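Local coordinates for probable 2-hydroxyhepta-2,4-diene-1,7-dioate isomerase (Thermus thermophilus, PDB 2DFU) that isomerises 2-hydroxyhepta-2,4-diene-1,7-dioate and belongs to the metal-binding fumarylacetoacetate hydrolase family, at the interface of chains A and B. Numbering follows the deposited sequence. Chains: chain A/B, probable 2-hydroxyhepta-2,4-diene-1,7-dioate isomerase.

Contact 1 and contact 2 lie along one two-fold symmetric interface, their C-alpha centres about 15 Å apart. The stretch from residue 156 into the short helix 159-162 ties them together. Contact 2 uses it from both chains: each Gln157 packs on the Trp158 of the opposite chain, and the two glutamines also meet. Contact 1 sets A:Val159 and A:Arg160 against helix 206-214 and the loop after it in chain B. Residue 159 serves in both, from chain A in contact 1 and chain B in contact 2. Each contact recurs with the chains exchanged, so this segment probably helps hold together the deposited pair, which may be the working dimer.

Contact 1: the interface of chains A and B. Residues chain A 107, 159-160, 164-165; chain B 212, 216-217.
The backbone carbonyl oxygen O of B:Phe216 accepts a hydrogen bond from the backbone amide N of A:Asp165 at 2.9 Å, and the N-H points almost straight at it. This main-chain bond does not depend on side-chain identity, but it pins the loop that carries the aromatic ring of B:Phe216. From there the ring reaches over to chain A, where the methylene CB of A:Arg160 sits over one face, 3.5 Å from the ring centroid, in a CH-pi contact. CG of B:Phe216 lies between the backbone N and the carbonyl carbon (chi1 70°), which sends the ring toward A:Arg160, and chi2 of 88° turns its face to CB. Phenylalanine suits the place because its broad face can take the arginine methylene while its rim reaches the valine methyl. At its root, CB of B:Phe216 comes obliquely to the rim atom CE2 of A:Phe107, 3.5 Å away, the two side chains crossing at about a right angle. At its far end, CE1 lies 3.9 Å from the methyl CG1 of A:Val159, which also comes near the methyl CE of B:Met217. An alanine in place of B:Phe216 would probably open a gap beneath CB of A:Arg160 and leave CG1 of A:Val159 without its aromatic partner. Beyond the ring, the extended arginine chain carries its CD over the rim of the A:Phe107 face and delivers the guanidinium to B:Tyr212. The phenol oxygen OH stands 3.4 Å from CZ of A:Arg160, above the centre of the guanidinium plane, with the two flat groups 59° apart. The partly negative phenol oxygen may modestly stabilise the guanidinium charge, though no hydrogen bond is assigned between them. The patch locks one subunit's aromatic side chain against the other's short helix, and would help fix how the two chains are set together.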
# COMPACT_ATOMS: atom_id res chain seq x y z
N PHE A 107 18.13 -9.35 7.18
CA PHE A 107 18.68 -8.53 6.10
C PHE A 107 19.31 -7.19 6.49
O PHE A 107 19.86 -6.49 5.63
CB PHE A 107 17.61 -8.29 5.03
CG PHE A 107 16.46 -7.42 5.48
CD1 PHE A 107 16.59 -6.03 5.53
CD2 PHE A 107 15.24 -7.99 5.85
CE1 PHE A 107 15.53 -5.22 5.95
CE2 PHE A 107 14.18 -7.19 6.28
CZ PHE A 107 14.33 -5.80 6.32
N VAL A 159 11.58 -0.03 0.09
CA VAL A 159 10.61 -1.08 0.38
C VAL A 159 10.99 -1.94 1.59
O VAL A 159 10.22 -2.00 2.55
CB VAL A 159 10.37 -1.98 -0.85
CG1 VAL A 159 9.33 -3.03 -0.51
CG2 VAL A 159 9.88 -1.13 -2.01
N ARG A 160 12.14 -2.60 1.58
CA ARG A 160 12.41 -3.38 2.78
C ARG A 160 12.98 -2.51 3.89
O ARG A 160 13.03 -2.92 5.05
CB ARG A 160 13.32 -4.59 2.50
CG ARG A 160 14.64 -4.31 1.89
CD ARG A 160 15.38 -5.62 1.65
NE ARG A 160 16.63 -5.38 0.96
CZ ARG A 160 17.64 -6.23 0.90
NH1 ARG A 160 17.56 -7.42 1.50
NH2 ARG A 160 18.74 -5.89 0.24
N ALA A 164 9.03 -3.63 5.72
CA ALA A 164 9.20 -5.03 6.10
C ALA A 164 8.10 -5.35 7.11
O ALA A 164 7.55 -4.44 7.73
CB ALA A 164 10.58 -5.25 6.74
N ASP A 165 7.76 -6.62 7.28
CA ASP A 165 6.73 -7.01 8.24
C ASP A 165 6.99 -6.40 9.63
O ASP A 165 8.12 -6.38 10.10
CB ASP A 165 6.64 -8.53 8.37
CG ASP A 165 6.06 -9.20 7.13
OD1 ASP A 165 5.43 -8.50 6.30
OD2 ASP A 165 6.20 -10.43 7.00
N TYR B 212 11.72 -13.79 -3.18
CA TYR B 212 12.52 -12.71 -2.63
C TYR B 212 11.66 -11.84 -1.71
O TYR B 212 12.00 -11.62 -0.54
CB TYR B 212 13.09 -11.86 -3.76
CG TYR B 212 13.87 -10.68 -3.27
CD1 TYR B 212 15.08 -10.85 -2.60
CD2 TYR B 212 13.40 -9.38 -3.46
CE1 TYR B 212 15.80 -9.76 -2.13
CE2 TYR B 212 14.10 -8.28 -3.00
CZ TYR B 212 15.31 -8.48 -2.33
OH TYR B 212 16.02 -7.40 -1.86
N PHE B 216 11.06 -10.83 3.52
CA PHE B 216 10.93 -9.72 4.47
C PHE B 216 9.52 -9.14 4.49
O PHE B 216 9.15 -8.42 5.42
CB PHE B 216 11.92 -8.62 4.09
CG PHE B 216 11.57 -7.91 2.82
CD1 PHE B 216 10.72 -6.81 2.83
CD2 PHE B 216 12.07 -8.35 1.60
CE1 PHE B 216 10.36 -6.16 1.65
CE2 PHE B 216 11.72 -7.71 0.41
CZ PHE B 216 10.87 -6.61 0.43
N MET B 217 8.76 -9.43 3.45
CA MET B 217 7.40 -8.91 3.32
C MET B 217 6.38 -10.00 2.98
O MET B 217 6.47 -10.65 1.95
CB MET B 217 7.37 -7.82 2.25
CG MET B 217 6.00 -7.49 1.69
SD MET B 217 6.08 -6.21 0.40
CE MET B 217 6.07 -4.72 1.41

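Contact 2: the interface of chains A and B. Residues chain A 54, 78-80, 157-158; chain B 156-159.
Both methyl branches of B:Leu156 close on the outer tip of the A:Trp158 indole, CD2 lying 3.5 Å from CH2. Nearby, the methyl CG2 of B:Val159 packs against the strand 78-81, 3.6 Å from CA of A:Phe79; a compact branched residue can lie close against the strand backbone, near O of A:Leu78 as well. The A:Phe79 ring in turn supports the indole from within chain A, with CE3 of A:Trp158 over its face. Outward from here come the two glutamines, each bent at chi2 (about -75°) so that its amide lies nearly parallel to the opposite indole. The amide nitrogen NE2 of B:Gln157 stands 3.3 Å above the A:Trp158 ring plane, and A:Gln157 treats B:Trp158 likewise. Glutamine suits this place because its flat amide can stack while its oxygen accepts: OE1 of B:Gln157 takes the backbone N-H of A:Trp158 at 2.8 Å, almost straight (175° at the hydrogen) though tilted from the carbonyl plane, and OE1 of A:Gln157 takes that of B:Trp158 at 2.9 Å. The two amides stack tip to tip, 6° apart. B:Gln157 NE2 also donates to O of B:Leu156 at 3.0 Å, which helps fix its amide. At the rim, water 1 joins NE2 of A:Gln157 to that same oxygen, while water 2 bridges the backbones of A:Leu78 and B:Gln157. This reciprocal clasp probably registers the two subunits across the two-fold axis.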
# COMPACT_ATOMS: atom_id res chain seq x y z
N GLY A 54 8.84 12.40 5.08
CA GLY A 54 10.25 12.29 5.41
C GLY A 54 10.59 13.35 6.46
O GLY A 54 9.91 13.47 7.47
N LEU A 78 7.70 12.01 0.44
CA LEU A 78 6.81 10.92 0.83
C LEU A 78 7.31 9.52 0.49
O LEU A 78 8.11 9.33 -0.42
CB LEU A 78 5.45 11.10 0.17
CG LEU A 78 4.70 12.42 0.32
CD1 LEU A 78 3.53 12.45 -0.65
CD2 LEU A 78 4.21 12.60 1.75
N PHE A 79 6.82 8.53 1.24
CA PHE A 79 7.13 7.14 0.98
C PHE A 79 5.99 6.29 1.51
O PHE A 79 5.23 6.72 2.38
CB PHE A 79 8.48 6.71 1.59
CG PHE A 79 8.56 6.80 3.08
CD1 PHE A 79 8.96 7.98 3.70
CD2 PHE A 79 8.28 5.70 3.88
CE1 PHE A 79 9.09 8.05 5.09
CE2 PHE A 79 8.40 5.75 5.26
CZ PHE A 79 8.81 6.93 5.87
N LEU A 80 5.85 5.08 0.97
CA LEU A 80 4.77 4.18 1.37
C LEU A 80 5.20 3.00 2.22
O LEU A 80 6.36 2.59 2.21
CB LEU A 80 4.06 3.63 0.12
CG LEU A 80 3.50 4.64 -0.88
CD1 LEU A 80 3.18 3.91 -2.19
CD2 LEU A 80 2.26 5.32 -0.32
N GLN A 157 14.39 1.38 -3.90
CA GLN A 157 13.45 2.18 -3.14
C GLN A 157 13.42 1.65 -1.70
O GLN A 157 13.93 0.56 -1.43
CB GLN A 157 12.04 2.10 -3.75
CG GLN A 157 11.90 2.81 -5.10
CD GLN A 157 11.84 4.33 -4.97
OE1 GLN A 157 10.85 4.88 -4.48
NE2 GLN A 157 12.91 5.00 -5.39
N TRP A 158 12.82 2.41 -0.80
CA TRP A 158 12.76 2.04 0.61
C TRP A 158 11.74 0.96 0.96
O TRP A 158 11.12 1.01 2.03
CB TRP A 158 12.48 3.28 1.47
CG TRP A 158 13.47 4.40 1.28
CD1 TRP A 158 14.64 4.36 0.57
CD2 TRP A 158 13.36 5.73 1.80
NE1 TRP A 158 15.26 5.59 0.62
CE2 TRP A 158 14.50 6.44 1.37
CE3 TRP A 158 12.41 6.39 2.59
CZ2 TRP A 158 14.72 7.79 1.71
CZ3 TRP A 158 12.62 7.73 2.93
CH2 TRP A 158 13.77 8.41 2.48
N LEU B 156 11.55 12.39 -3.15
CA LEU B 156 12.23 11.57 -2.15
C LEU B 156 12.12 10.11 -2.59
O LEU B 156 13.10 9.38 -2.63
CB LEU B 156 11.56 11.74 -0.78
CG LEU B 156 12.38 11.77 0.51
CD1 LEU B 156 11.60 11.05 1.61
CD2 LEU B 156 13.74 11.13 0.32
N GLN B 157 10.90 9.70 -2.91
CA GLN B 157 10.61 8.34 -3.37
C GLN B 157 9.61 8.42 -4.52
O GLN B 157 9.00 9.47 -4.74
CB GLN B 157 10.07 7.50 -2.21
CG GLN B 157 11.11 7.17 -1.14
CD GLN B 157 12.08 6.09 -1.57
OE1 GLN B 157 11.74 4.91 -1.58
NE2 GLN B 157 13.29 6.49 -1.94
N TRP B 158 9.42 7.32 -5.22
CA TRP B 158 8.52 7.27 -6.38
C TRP B 158 7.02 7.25 -6.10
O TRP B 158 6.26 6.69 -6.89
CB TRP B 158 8.87 6.07 -7.25
CG TRP B 158 10.29 6.04 -7.69
CD1 TRP B 158 11.23 7.02 -7.53
CD2 TRP B 158 10.95 4.96 -8.37
NE1 TRP B 158 12.42 6.63 -8.07
CE2 TRP B 158 12.28 5.37 -8.59
CE3 TRP B 158 10.54 3.70 -8.81
CZ2 TRP B 158 13.21 4.55 -9.24
CZ3 TRP B 158 11.46 2.89 -9.46
CH2 TRP B 158 12.78 3.32 -9.67
N VAL B 159 6.60 7.88 -5.01
CA VAL B 159 5.18 7.89 -4.66
C VAL B 159 4.33 8.59 -5.72
O VAL B 159 3.40 8.00 -6.27
CB VAL B 159 4.96 8.59 -3.30
CG1 VAL B 159 3.47 8.62 -2.97
CG2 VAL B 159 5.72 7.86 -2.21
O HOH W 1 14.02 8.02 -5.06
O HOH W 2 8.55 11.22 -2.23